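Local structure of P22 protein (Trypanosoma brucei, 3JV1) at the interface of chains A and B. The protein acts as an accessory factor for RNA editing that is specific to cytochrome oxidase subunit II, and belongs to the Mam33 family. Numbering follows the deposited sequence. Chains: chain A/B, P22 protein.

Three patches of one A–B interface lie close together: the C-alpha centres of contact 1 are about 12 Å from those of contact 2 and of contact 3, and contacts 2 and 3 are about 14 Å apart. On chain A, helix 135-146 takes part in all three; contact 2 adds strands 83-92 and 95-104 and the loop at 125-128. Chain B presents its terminal helices, with helix 2-18 in contacts 1 and 3 and the end of helix 152-181 in contacts 2 and 3. Both thus seat against the neighbouring copy; the deposited assembly holds three copies, consistent with the trimers of the Mam33/p32 family.

Contact 1: the interface of chains A and B. Residues chain A 134, 136-137, 140; chain B 10, 13.
The imidazole of A:His136 is covered on one face by the guanidinium of B:Arg13 and on the other by CB of A:Leu137, its own helix neighbour. Imidazole and guanidinium planes are 12° apart, and B:Arg13 NE rides 3.8 Å from the centroid of the A:His136 ring, displaced toward its rim, in a cation-pi contact. At the in-plane edge of the guanidinium a water takes up both NE and NH2 of B:Arg13, at 2.7 Å from NE. The same water lies 2.9 Å from the carboxylate oxygen OE1 of A:Glu134. OE1 and B:Arg13 NH2 themselves stay 4.1 Å apart; attraction between the charges may add to the bridge. A:His136 carries CG between its backbone N and carbonyl carbon (chi1 88°), and the B:Arg13 chain, extended from CG to NE with CG anti to the backbone N (chi1 168°), meets the ring there. NE2 of A:His136 makes a weak hydrogen bond of 3.4 Å to the backbone O of B:Ala10. The methyl CB of B:Ala10 packs 3.6 Å from CD2 of A:His136 and also touches A:Ser140, whose hydroxyl OG is turned back to the backbone O of A:His136 at 2.7 Å. Stack, water bridge and methyl contact appear to hold helix 2-18 of chain B against the start of helix 135-146 of chain A.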
ATOM      1  N   GLU A 134     -13.191  25.798   9.428  1.00 32.33           N
ATOM      2  CA  GLU A 134     -13.356  26.613  10.621  1.00 33.05           C
ATOM      3  C   GLU A 134     -13.851  25.757  11.785  1.00 33.36           C
ATOM      4  O   GLU A 134     -14.425  24.686  11.582  1.00 33.36           O
ATOM      5  CB  GLU A 134     -14.343  27.753  10.341  1.00 32.11           C
ATOM      6  CG  GLU A 134     -13.765  28.845   9.464  1.00 32.78           C
ATOM      7  CD  GLU A 134     -14.819  29.776   8.920  1.00 32.81           C
ATOM      8  OE1 GLU A 134     -15.990  29.649   9.328  1.00 34.39           O
ATOM      9  OE2 GLU A 134     -14.477  30.638   8.082  1.00 35.47           O
ATOM     10  N   HIS A 136     -16.405  26.055  13.788  1.00 31.85           N
ATOM     11  CA  HIS A 136     -17.830  25.735  13.847  1.00 32.37           C
ATOM     12  C   HIS A 136     -18.165  24.432  13.128  1.00 30.81           C
ATOM     13  O   HIS A 136     -19.033  23.676  13.571  1.00 29.29           O
ATOM     14  CB  HIS A 136     -18.696  26.878  13.287  1.00 30.60           C
ATOM     15  CG  HIS A 136     -18.935  26.804  11.809  1.00 32.25           C
ATOM     16  ND1 HIS A 136     -18.007  27.222  10.879  1.00 32.89           N
ATOM     17  CD2 HIS A 136     -20.008  26.377  11.101  1.00 31.97           C
ATOM     18  CE1 HIS A 136     -18.500  27.061   9.663  1.00 31.64           C
ATOM     19  NE2 HIS A 136     -19.713  26.550   9.770  1.00 33.18           N
ATOM     20  N   LEU A 137     -17.473  24.164  12.023  1.00 31.58           N
ATOM     21  CA  LEU A 137     -17.728  22.948  11.262  1.00 31.52           C
ATOM     22  C   LEU A 137     -17.095  21.752  11.945  1.00 31.98           C
ATOM     23  O   LEU A 137     -17.761  20.749  12.190  1.00 32.63           O
ATOM     24  CB  LEU A 137     -17.172  23.054   9.842  1.00 33.09           C
ATOM     25  CG  LEU A 137     -18.070  22.480   8.738  1.00 35.35           C
ATOM     26  CD1 LEU A 137     -17.244  22.250   7.491  1.00 34.53           C
ATOM     27  CD2 LEU A 137     -18.719  21.187   9.190  1.00 33.71           C
ATOM     28  N   SER A 140     -18.770  20.737  15.080  1.00 31.59           N
ATOM     29  CA  SER A 140     -20.046  20.095  14.833  1.00 30.91           C
ATOM     30  C   SER A 140     -19.816  18.616  14.513  1.00 30.88           C
ATOM     31  O   SER A 140     -20.595  17.764  14.932  1.00 27.31           O
ATOM     32  CB  SER A 140     -20.772  20.793  13.690  1.00 31.38           C
ATOM     33  OG  SER A 140     -21.171  22.096  14.087  1.00 35.56           O
TER
ATOM     34  N   ALA B  10     -24.213  23.798  10.202  1.00 33.01           N
ATOM     35  CA  ALA B  10     -22.814  24.093   9.912  1.00 32.75           C
ATOM     36  C   ALA B  10     -22.437  23.808   8.458  1.00 32.24           C
ATOM     37  O   ALA B  10     -21.716  24.594   7.840  1.00 31.63           O
ATOM     38  CB  ALA B  10     -21.911  23.302  10.853  1.00 32.38           C
ATOM     39  N   ARG B  13     -24.118  26.418   6.191  1.00 33.83           N
ATOM     40  CA  ARG B  13     -23.409  27.684   6.332  1.00 33.59           C
ATOM     41  C   ARG B  13     -22.120  27.687   5.504  1.00 32.99           C
ATOM     42  O   ARG B  13     -21.814  28.655   4.815  1.00 32.09           O
ATOM     43  CB  ARG B  13     -23.088  27.932   7.807  1.00 34.59           C
ATOM     44  CG  ARG B  13     -22.113  29.072   8.072  1.00 34.26           C
ATOM     45  CD  ARG B  13     -21.938  29.284   9.568  1.00 34.30           C
ATOM     46  NE  ARG B  13     -20.767  30.095   9.879  1.00 36.11           N
ATOM     47  CZ  ARG B  13     -20.377  30.403  11.111  1.00 37.93           C
ATOM     48  NH1 ARG B  13     -21.067  29.968  12.156  1.00 37.43           N
ATOM     49  NH2 ARG B  13     -19.295  31.140  11.297  1.00 37.46           N
TER
HETATM   50  O   HOH W   1     -18.521  30.796   8.590  1.00 44.33           O

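Contact 2: the interface of chains A and B. Residues chain A 85, 101-103, 125, 127-128, 133, 141; chain B 173, 177.
The indole N-H of B:Trp173 bonds across the interface to the backbone O of A:Val101, NE1 to O 2.9 Å. The bond is bent, 136° at the hydrogen, and the donor stands above the carbonyl plane instead of on a lone pair. It ties the indole to strand 95-104 and, with the packing on its faces, should limit its rotation. CG of B:Trp173 is anti to the backbone N (chi1 178°), which carries the ring away from helix 152-181 among side chains and backbone of chain A. A:Pro128 covers one indole face, its CD 3.5 Å from the centroid of the six-membered ring of B:Trp173 in a CH-pi contact, with A:Gly127 CA farther along the same face. The opposite face is backed by CD1 of B:Ile177 from the same helix. A:Tyr125 points its CE2 edge at the five-membered ring, on the face that A:Pro128 also covers, the planes 86° apart; CE2 comes to 3.6 Å from CB of B:Trp173. At the far end A:Phe141 comes tip to tip, its CE2 3.8 Å from CH2 of B:Trp173. A:Val101 CG1 packs near CZ2 of the indole, 3.7 Å away. B:Ile177 extends the apolar contact, its CD1 4.0 Å from CZ of A:Phe141 and its CG1 passing alongside A:Phe103. The indole thus seats the end of helix 152-181 of chain B on the sheet, the 125-128 loop and helix 135-146 of chain A.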
ATOM      1  N   LEU A  85     -21.061   8.033   6.135  1.00 31.49           N
ATOM      2  CA  LEU A  85     -20.199   9.151   6.479  1.00 30.85           C
ATOM      3  C   LEU A  85     -19.021   8.373   7.062  1.00 33.21           C
ATOM      4  O   LEU A  85     -19.195   7.619   8.023  1.00 32.32           O
ATOM      5  CB  LEU A  85     -20.835  10.010   7.572  1.00 33.37           C
ATOM      6  CG  LEU A  85     -20.868  11.531   7.402  1.00 35.19           C
ATOM      7  CD1 LEU A  85     -21.430  12.159   8.670  1.00 31.75           C
ATOM      8  CD2 LEU A  85     -19.485  12.068   7.102  1.00 33.36           C
ATOM      9  N   VAL A 101     -12.608  13.181   6.690  1.00 31.10           N
ATOM     10  CA  VAL A 101     -14.055  13.011   6.714  1.00 29.78           C
ATOM     11  C   VAL A 101     -14.462  12.840   5.259  1.00 29.55           C
ATOM     12  O   VAL A 101     -14.325  13.767   4.456  1.00 29.44           O
ATOM     13  CB  VAL A 101     -14.799  14.236   7.276  1.00 29.71           C
ATOM     14  CG1 VAL A 101     -16.310  13.999   7.178  1.00 30.12           C
ATOM     15  CG2 VAL A 101     -14.401  14.477   8.714  1.00 31.09           C
ATOM     16  N   CYS A 102     -14.930  11.644   4.920  1.00 29.60           N
ATOM     17  CA  CYS A 102     -15.356  11.336   3.565  1.00 32.56           C
ATOM     18  C   CYS A 102     -16.828  10.987   3.567  1.00 32.81           C
ATOM     19  O   CYS A 102     -17.388  10.585   4.593  1.00 31.41           O
ATOM     20  CB  CYS A 102     -14.602  10.119   3.018  1.00 33.59           C
ATOM     21  SG  CYS A 102     -12.835  10.182   3.222  1.00 40.09           S
ATOM     22  N   PHE A 103     -17.455  11.151   2.410  1.00 32.83           N
ATOM     23  CA  PHE A 103     -18.843  10.773   2.270  1.00 33.22           C
ATOM     24  C   PHE A 103     -18.916   9.747   1.150  1.00 31.53           C
ATOM     25  O   PHE A 103     -18.343   9.941   0.084  1.00 32.90           O
ATOM     26  CB  PHE A 103     -19.742  11.948   1.920  1.00 30.56           C
ATOM     27  CG  PHE A 103     -21.200  11.591   1.958  1.00 33.84           C
ATOM     28  CD1 PHE A 103     -21.850  11.432   3.174  1.00 34.56           C
ATOM     29  CD2 PHE A 103     -21.902  11.333   0.784  1.00 35.61           C
ATOM     30  CE1 PHE A 103     -23.181  11.019   3.224  1.00 35.83           C
ATOM     31  CE2 PHE A 103     -23.232  10.918   0.827  1.00 36.38           C
ATOM     32  CZ  PHE A 103     -23.869  10.763   2.052  1.00 36.14           C
ATOM     33  N   TYR A 125     -12.999  11.051  -3.704  1.00 31.43           N
ATOM     34  CA  TYR A 125     -12.696  12.289  -2.999  1.00 31.45           C
ATOM     35  C   TYR A 125     -12.510  11.935  -1.533  1.00 30.70           C
ATOM     36  O   TYR A 125     -13.323  11.209  -0.956  1.00 31.70           O
ATOM     37  CB  TYR A 125     -13.853  13.278  -3.154  1.00 33.09           C
ATOM     38  CG  TYR A 125     -13.635  14.614  -2.477  1.00 35.43           C
ATOM     39  CD1 TYR A 125     -12.482  15.363  -2.716  1.00 34.82           C
ATOM     40  CD2 TYR A 125     -14.605  15.149  -1.631  1.00 35.25           C
ATOM     41  CE1 TYR A 125     -12.301  16.615  -2.128  1.00 33.78           C
ATOM     42  CE2 TYR A 125     -14.437  16.398  -1.044  1.00 32.71           C
ATOM     43  CZ  TYR A 125     -13.285  17.122  -1.297  1.00 34.41           C
ATOM     44  OH  TYR A 125     -13.126  18.356  -0.717  1.00 31.67           O
ATOM     45  N   GLY A 127     -12.387  14.165   0.940  1.00 28.57           N
ATOM     46  CA  GLY A 127     -12.823  15.277   1.763  1.00 30.13           C
ATOM     47  C   GLY A 127     -11.745  16.337   1.862  1.00 30.74           C
ATOM     48  O   GLY A 127     -10.634  16.132   1.371  1.00 30.27           O
ATOM     49  N   PRO A 128     -12.034  17.480   2.496  1.00 31.13           N
ATOM     50  CA  PRO A 128     -11.054  18.557   2.640  1.00 31.08           C
ATOM     51  C   PRO A 128     -10.044  18.291   3.752  1.00 33.32           C
ATOM     52  O   PRO A 128     -10.245  17.418   4.604  1.00 30.41           O
ATOM     53  CB  PRO A 128     -11.925  19.760   2.971  1.00 31.42           C
ATOM     54  CG  PRO A 128     -12.963  19.145   3.868  1.00 29.43           C
ATOM     55  CD  PRO A 128     -13.324  17.868   3.104  1.00 31.65           C
ATOM     56  N   LEU A 133     -10.788  23.994   7.523  1.00 32.15           N
ATOM     57  CA  LEU A 133     -12.147  24.131   8.026  1.00 31.30           C
ATOM     58  C   LEU A 133     -12.191  24.933   9.316  1.00 31.92           C
ATOM     59  O   LEU A 133     -11.340  24.777  10.191  1.00 29.74           O
ATOM     60  CB  LEU A 133     -12.756  22.749   8.267  1.00 32.51           C
ATOM     61  CG  LEU A 133     -12.750  21.773   7.084  1.00 31.00           C
ATOM     62  CD1 LEU A 133     -13.322  20.428   7.524  1.00 31.95           C
ATOM     63  CD2 LEU A 133     -13.557  22.356   5.934  1.00 29.02           C
ATOM     64  N   PHE A 141     -18.746  18.316  13.774  1.00 30.27           N
ATOM     65  CA  PHE A 141     -18.417  16.928  13.450  1.00 31.19           C
ATOM     66  C   PHE A 141     -18.092  16.162  14.727  1.00 31.90           C
ATOM     67  O   PHE A 141     -18.580  15.047  14.925  1.00 31.18           O
ATOM     68  CB  PHE A 141     -17.215  16.846  12.501  1.00 31.11           C
ATOM     69  CG  PHE A 141     -17.575  16.946  11.045  1.00 29.85           C
ATOM     70  CD1 PHE A 141     -18.537  16.106  10.495  1.00 29.47           C
ATOM     71  CD2 PHE A 141     -16.933  17.857  10.216  1.00 30.86           C
ATOM     72  CE1 PHE A 141     -18.858  16.165   9.131  1.00 28.44           C
ATOM     73  CE2 PHE A 141     -17.243  17.928   8.850  1.00 30.74           C
ATOM     74  CZ  PHE A 141     -18.210  17.076   8.309  1.00 31.90           C
TER
ATOM     75  N   TRP B 173     -19.601  17.523  -1.442  1.00 30.92           N
ATOM     76  CA  TRP B 173     -19.302  16.900  -0.153  1.00 28.88           C
ATOM     77  C   TRP B 173     -20.166  17.572   0.923  1.00 28.21           C
ATOM     78  O   TRP B 173     -20.877  16.905   1.665  1.00 28.76           O
ATOM     79  CB  TRP B 173     -17.814  17.092   0.151  1.00 28.71           C
ATOM     80  CG  TRP B 173     -17.328  16.557   1.473  1.00 29.79           C
ATOM     81  CD1 TRP B 173     -16.966  15.275   1.758  1.00 28.33           C
ATOM     82  CD2 TRP B 173     -17.062  17.323   2.654  1.00 28.58           C
ATOM     83  NE1 TRP B 173     -16.477  15.194   3.038  1.00 29.31           N
ATOM     84  CE2 TRP B 173     -16.527  16.439   3.612  1.00 29.20           C
ATOM     85  CE3 TRP B 173     -17.225  18.674   2.994  1.00 30.31           C
ATOM     86  CZ2 TRP B 173     -16.147  16.859   4.894  1.00 30.82           C
ATOM     87  CZ3 TRP B 173     -16.849  19.094   4.269  1.00 31.01           C
ATOM     88  CH2 TRP B 173     -16.314  18.187   5.203  1.00 30.17           C
ATOM     89  N   ILE B 177     -23.425  15.713   2.842  1.00 31.18           N
ATOM     90  CA  ILE B 177     -23.378  15.486   4.283  1.00 31.71           C
ATOM     91  C   ILE B 177     -24.565  16.184   4.933  1.00 32.35           C
ATOM     92  O   ILE B 177     -25.160  15.667   5.871  1.00 30.74           O
ATOM     93  CB  ILE B 177     -22.056  15.993   4.917  1.00 30.86           C
ATOM     94  CG1 ILE B 177     -20.888  15.124   4.444  1.00 28.17           C
ATOM     95  CG2 ILE B 177     -22.139  15.918   6.442  1.00 32.21           C
ATOM     96  CD1 ILE B 177     -19.533  15.637   4.870  1.00 27.94           C
TER

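Contact 3: the interface of chains A and B. Residues chain A 143-144, 147-148; chain B 3-4, 7, 181.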
ATOM      1  N   SER A 143     -19.040  16.837  17.817  1.00 32.86           N
ATOM      2  CA  SER A 143     -20.266  16.697  18.608  1.00 34.57           C
ATOM      3  C   SER A 143     -21.167  15.594  18.035  1.00 32.94           C
ATOM      4  O   SER A 143     -21.826  14.873  18.773  1.00 31.20           O
ATOM      5  CB  SER A 143     -21.041  18.014  18.618  1.00 36.76           C
ATOM      6  OG  SER A 143     -20.245  19.050  19.152  1.00 45.35           O
ATOM      7  N   TYR A 144     -21.209  15.496  16.711  1.00 31.65           N
ATOM      8  CA  TYR A 144     -21.992  14.476  16.017  1.00 32.26           C
ATOM      9  C   TYR A 144     -21.468  13.080  16.418  1.00 32.00           C
ATOM     10  O   TYR A 144     -22.241  12.163  16.700  1.00 31.42           O
ATOM     11  CB  TYR A 144     -21.853  14.690  14.506  1.00 30.89           C
ATOM     12  CG  TYR A 144     -22.537  13.668  13.631  1.00 32.18           C
ATOM     13  CD1 TYR A 144     -23.886  13.791  13.301  1.00 32.03           C
ATOM     14  CD2 TYR A 144     -21.817  12.606  13.082  1.00 31.71           C
ATOM     15  CE1 TYR A 144     -24.499  12.886  12.438  1.00 31.20           C
ATOM     16  CE2 TYR A 144     -22.417  11.699  12.224  1.00 29.99           C
ATOM     17  CZ  TYR A 144     -23.751  11.841  11.902  1.00 34.72           C
ATOM     18  OH  TYR A 144     -24.332  10.943  11.037  1.00 35.99           O
ATOM     19  N   ALA A 147     -22.273  12.335  20.192  1.00 33.09           N
ATOM     20  CA  ALA A 147     -23.664  11.965  20.444  1.00 34.52           C
ATOM     21  C   ALA A 147     -23.903  10.491  20.127  1.00 35.23           C
ATOM     22  O   ALA A 147     -24.903   9.910  20.551  1.00 33.30           O
ATOM     23  CB  ALA A 147     -24.604  12.831  19.613  1.00 34.84           C
ATOM     24  N   ARG A 148     -22.984   9.891  19.375  1.00 34.38           N
ATOM     25  CA  ARG A 148     -23.106   8.492  19.014  1.00 33.45           C
ATOM     26  C   ARG A 148     -22.170   7.587  19.820  1.00 34.54           C
ATOM     27  O   ARG A 148     -21.977   6.420  19.483  1.00 36.92           O
ATOM     28  CB  ARG A 148     -22.867   8.332  17.506  1.00 33.65           C
ATOM     29  CG  ARG A 148     -23.962   9.005  16.683  1.00 31.21           C
ATOM     30  CD  ARG A 148     -23.620   9.179  15.208  1.00 30.37           C
ATOM     31  NE  ARG A 148     -24.809   9.618  14.485  1.00 31.48           N
ATOM     32  CZ  ARG A 148     -25.460  10.749  14.747  1.00 32.72           C
ATOM     33  NH1 ARG A 148     -25.023  11.563  15.698  1.00 30.07           N
ATOM     34  NH2 ARG A 148     -26.582  11.037  14.107  1.00 31.44           N
TER
ATOM     35  N   SER B   3     -27.104  17.597  18.049  1.00 57.47           N
ATOM     36  CA  SER B   3     -25.806  17.521  17.381  1.00 55.15           C
ATOM     37  C   SER B   3     -25.990  17.422  15.865  1.00 53.21           C
ATOM     38  O   SER B   3     -25.245  18.026  15.099  1.00 52.34           O
ATOM     39  CB  SER B   3     -25.022  16.303  17.881  1.00 54.42           C
ATOM     40  OG  SER B   3     -25.688  15.094  17.548  1.00 55.80           O
ATOM     41  N   ASP B   4     -26.990  16.653  15.443  1.00 50.19           N
ATOM     42  CA  ASP B   4     -27.274  16.480  14.026  1.00 48.25           C
ATOM     43  C   ASP B   4     -27.809  17.776  13.425  1.00 48.29           C
ATOM     44  O   ASP B   4     -27.564  18.082  12.258  1.00 47.06           O
ATOM     45  CB  ASP B   4     -28.292  15.360  13.824  1.00 48.10           C
ATOM     46  CG  ASP B   4     -27.832  14.032  14.417  1.00 49.54           C
ATOM     47  OD1 ASP B   4     -28.479  13.006  14.130  1.00 50.84           O
ATOM     48  OD2 ASP B   4     -26.836  14.008  15.173  1.00 48.58           O
ATOM     49  N   LEU B   7     -24.776  20.018  12.953  1.00 37.79           N
ATOM     50  CA  LEU B   7     -23.989  19.612  11.792  1.00 35.19           C
ATOM     51  C   LEU B   7     -24.708  19.997  10.509  1.00 34.15           C
ATOM     52  O   LEU B   7     -24.077  20.367   9.514  1.00 31.69           O
ATOM     53  CB  LEU B   7     -23.715  18.100  11.810  1.00 34.37           C
ATOM     54  CG  LEU B   7     -22.833  17.595  10.657  1.00 35.07           C
ATOM     55  CD1 LEU B   7     -21.588  18.477  10.535  1.00 34.66           C
ATOM     56  CD2 LEU B   7     -22.435  16.142  10.897  1.00 37.32           C
ATOM     57  N   VAL B 181     -27.301  14.213   7.174  1.00 39.37           N
ATOM     58  CA  VAL B 181     -27.563  14.553   8.565  1.00 42.82           C
ATOM     59  C   VAL B 181     -28.965  15.131   8.769  1.00 45.03           C
ATOM     60  O   VAL B 181     -29.405  15.347   9.899  1.00 44.88           O
ATOM     61  CB  VAL B 181     -26.494  15.539   9.075  1.00 43.36           C
ATOM     62  CG1 VAL B 181     -26.755  15.899  10.522  1.00 47.40           C
ATOM     63  CG2 VAL B 181     -25.118  14.898   8.943  1.00 43.77           C
TER
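A:Tyr144 faces B:Ser3, B:Asp4 and B:Leu7 from helical backbone to helical backbone, while A:Arg148 lies just past the end of helix 135-146. The guanidinium of A:Arg148 and the carboxylate of B:Asp4 meet tip to tip in an end-on salt bridge, NH2 to OD1 2.7 Å and NH1 to OD2 3.1 Å, each oxygen approached on its syn side but out of the carboxylate plane, more so at OD1. NH2 to OD2 is a weak third pair. The planes are 38° apart, a twisted rather than coplanar pairing. NH1 of A:Arg148 also donates to the backbone O of A:Tyr144 at 3.0 Å, which helps fix the guanidinium. With OG between its backbone N and carbonyl carbon (chi1 64°), B:Ser3 points its hydroxyl at OD2 of B:Asp4, 2.9 Å away, from the anti side and the opposite face to NH1. The A:Tyr144 ring is sandwiched between the A:Arg148 guanidinium and CD2 of B:Leu7, 3.9 Å from the ring centroid in a CH-pi contact; B:Asp4 OD2 lies 3.5 Å from its CD1. CG2 of B:Val181 reaches CE1 of A:Tyr144 at 4.1 Å. The site joins the C-terminal end of helix 135-146 of chain A to the last turn of helix 152-181 and the first turn of helix 2-18 of chain B, where the helix start may favour the carboxylate's charge.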